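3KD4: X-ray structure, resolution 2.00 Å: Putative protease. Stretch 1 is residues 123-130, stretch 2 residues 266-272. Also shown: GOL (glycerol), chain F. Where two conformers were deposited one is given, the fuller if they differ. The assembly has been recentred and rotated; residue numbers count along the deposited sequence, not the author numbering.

Stretch 1, residues 123-130: GYYPALDI
Stretch 2, residues 266-272: MAMTGYT

A turn of backbone offers carbonyls to whatever side chains can reach them, and this putative protease illustrates how neighbouring tyrosines exploit that. Residues 123-128 form a loop that enters a strand at Asp129 and Ile130; residues 266-268 form a 3-10 segment whose chain then turns through Gly270 (phi/psi 60/29) and Tyr271 (56/44). The turn is closed internally: Met266 O accepts from Thr269 N and Tyr271 N, both at 2.9 Å, while Gly270 N gives a weak bond to Ala267 O at 3.3 Å.

Against this turn the backbones come closest at Tyr124 and Gly270, with CA atoms 5.3 Å apart. Tyr124 (chi1 t, chi2 57°) and Tyr125 (chi1 m, chi2 -44°) both leave their backbone sideways, yet their hydroxyls converge on one acceptor. Tyr124 OH donates a weak hydrogen bond to Ala267 O at 2.9 Å and is also hydrogen-bonded elsewhere in the structure; Tyr125 OH lies 3.1 Å from Ala267 O. Proximity alone is not bonding: Tyr124 OH is 3.1 Å from Met268 O, but the angle is poor.

Gly270 lays its CA over a face of the Tyr124 ring, 3.8 Å from the ring centroid, a CH-pi contact. A CB there would sit 2.9 Å from Tyr124 CE1, a clash, and the positive phi also favours glycine. Tyr271 (chi1 m, chi2 -86°) meets Tyr125 obliquely, CE2 to Tyr125 CE1 3.8 Å, with planes at 57°.

Glycerol, probably from the crystallisation liquor, bridges the stretches. Its O3 accepts from Tyr271 OH at 2.8 Å and donates to Asp129 O at 2.6 Å, while O1 accepts from Asp129 N at 2.9 Å; C2 lies over a face of the Tyr125 ring. Asp129 (chi1 t) points toward the turn, but both carboxylate oxygens find their hydrogen bonds elsewhere in the structure.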

# COMPACT_ATOMS: atom_id res chain seq x y z
N GLY A 123 15.94 -8.32 -22.98
CA GLY A 123 15.04 -9.44 -22.80
C GLY A 123 14.41 -9.59 -21.42
O GLY A 123 13.83 -10.63 -21.12
N TYR A 124 14.58 -8.62 -20.54
CA TYR A 124 14.06 -8.73 -19.18
C TYR A 124 12.89 -7.76 -19.04
O TYR A 124 11.83 -8.13 -18.60
CB TYR A 124 15.13 -8.38 -18.14
CG TYR A 124 14.70 -8.55 -16.72
CD1 TYR A 124 14.23 -9.78 -16.26
CD2 TYR A 124 14.75 -7.49 -15.82
CE1 TYR A 124 13.84 -9.96 -14.94
CE2 TYR A 124 14.36 -7.67 -14.46
CZ TYR A 124 13.91 -8.91 -14.05
OH TYR A 124 13.50 -9.12 -12.73
N TYR A 125 13.07 -6.50 -19.40
CA TYR A 125 11.96 -5.55 -19.30
C TYR A 125 11.37 -5.30 -20.68
O TYR A 125 12.11 -4.97 -21.59
CB TYR A 125 12.46 -4.25 -18.71
CG TYR A 125 12.77 -4.32 -17.25
CD1 TYR A 125 11.91 -4.95 -16.36
CD2 TYR A 125 13.89 -3.69 -16.74
CE1 TYR A 125 12.21 -4.99 -14.99
CE2 TYR A 125 14.17 -3.70 -15.36
CZ TYR A 125 13.32 -4.37 -14.51
OH TYR A 125 13.59 -4.39 -13.14
N PRO A 126 10.04 -5.41 -20.83
CA PRO A 126 9.42 -5.09 -22.11
C PRO A 126 9.56 -3.63 -22.53
O PRO A 126 9.53 -3.34 -23.72
CB PRO A 126 7.94 -5.41 -21.88
CG PRO A 126 7.89 -6.32 -20.76
CD PRO A 126 9.06 -5.95 -19.88
N ALA A 127 9.76 -2.74 -21.57
CA ALA A 127 9.77 -1.30 -21.85
C ALA A 127 10.48 -0.57 -20.72
O ALA A 127 10.73 -1.14 -19.68
CB ALA A 127 8.30 -0.79 -22.02
N LEU A 128 10.82 0.71 -20.92
CA LEU A 128 11.22 1.57 -19.82
C LEU A 128 9.92 1.97 -19.10
O LEU A 128 8.99 2.48 -19.72
CB LEU A 128 12.01 2.79 -20.33
CG LEU A 128 12.51 3.75 -19.26
CD1 LEU A 128 13.40 3.01 -18.21
CD2 LEU A 128 13.33 4.94 -19.80
N ASP A 129 9.87 1.75 -17.79
CA ASP A 129 8.63 1.82 -17.04
C ASP A 129 8.97 2.33 -15.60
O ASP A 129 9.50 1.58 -14.81
CB ASP A 129 8.00 0.42 -17.00
CG ASP A 129 6.54 0.41 -16.51
OD1 ASP A 129 6.04 1.40 -15.91
OD2 ASP A 129 5.88 -0.64 -16.77
N ILE A 130 8.70 3.60 -15.36
CA ILE A 130 9.21 4.32 -14.18
C ILE A 130 8.02 4.85 -13.37
O ILE A 130 7.05 5.33 -13.95
CB ILE A 130 10.08 5.51 -14.62
CG1 ILE A 130 11.33 5.02 -15.38
CG2 ILE A 130 10.58 6.33 -13.45
CD1 ILE A 130 11.98 6.13 -16.21
N MSE A 266 6.86 -6.75 -9.00
CA MSE A 266 6.81 -7.21 -10.40
C MSE A 266 8.09 -6.95 -11.14
O MSE A 266 8.49 -7.74 -11.99
CB MSE A 266 5.64 -6.54 -11.12
CG MSE A 266 4.27 -6.97 -10.61
SE MSE A 266 2.83 -6.44 -11.83
CE MSE A 266 2.84 -4.52 -11.47
N ALA A 267 8.75 -5.84 -10.83
CA ALA A 267 10.02 -5.49 -11.46
C ALA A 267 11.06 -6.58 -11.25
O ALA A 267 11.91 -6.81 -12.11
CB ALA A 267 10.55 -4.16 -10.91
N MSE A 268 11.00 -7.25 -10.10
CA MSE A 268 11.98 -8.29 -9.76
C MSE A 268 11.61 -9.60 -10.42
O MSE A 268 12.33 -10.59 -10.27
CB MSE A 268 12.10 -8.44 -8.25
CG MSE A 268 12.75 -7.22 -7.57
SE MSE A 268 14.60 -7.11 -8.22
CE MSE A 268 14.38 -5.98 -9.88
N THR A 269 10.51 -9.63 -11.16
CA THR A 269 10.22 -10.81 -11.97
C THR A 269 10.15 -10.44 -13.47
O THR A 269 9.63 -11.18 -14.28
CB THR A 269 8.89 -11.52 -11.52
OG1 THR A 269 7.77 -10.72 -11.88
CG2 THR A 269 8.84 -11.71 -10.01
N GLY A 270 10.65 -9.28 -13.84
CA GLY A 270 10.50 -8.84 -15.24
C GLY A 270 9.05 -8.69 -15.69
O GLY A 270 8.75 -8.84 -16.89
N TYR A 271 8.16 -8.38 -14.75
CA TYR A 271 6.73 -8.27 -15.03
C TYR A 271 6.14 -9.56 -15.66
O TYR A 271 5.32 -9.49 -16.57
CB TYR A 271 6.43 -7.04 -15.93
CG TYR A 271 6.87 -5.77 -15.28
CD1 TYR A 271 6.03 -5.10 -14.40
CD2 TYR A 271 8.15 -5.27 -15.48
CE1 TYR A 271 6.42 -3.95 -13.78
CE2 TYR A 271 8.56 -4.09 -14.86
CZ TYR A 271 7.70 -3.46 -14.00
OH TYR A 271 8.08 -2.30 -13.39
N THR A 272 6.51 -10.72 -15.12
CA THR A 272 5.73 -11.89 -15.55
C THR A 272 5.59 -12.87 -14.41
O THR A 272 5.72 -12.48 -13.22
CB THR A 272 6.25 -12.53 -16.90
OG1 THR A 272 5.33 -13.56 -17.38
CG2 THR A 272 7.65 -13.07 -16.71
C1 GOL F . 12.75 0.59 -15.50
O1 GOL F . 12.19 0.33 -16.76
C2 GOL F . 12.62 -0.74 -14.78
O2 GOL F . 12.67 -0.57 -13.39
C3 GOL F . 11.30 -1.36 -15.21
O3 GOL F . 10.23 -0.89 -14.41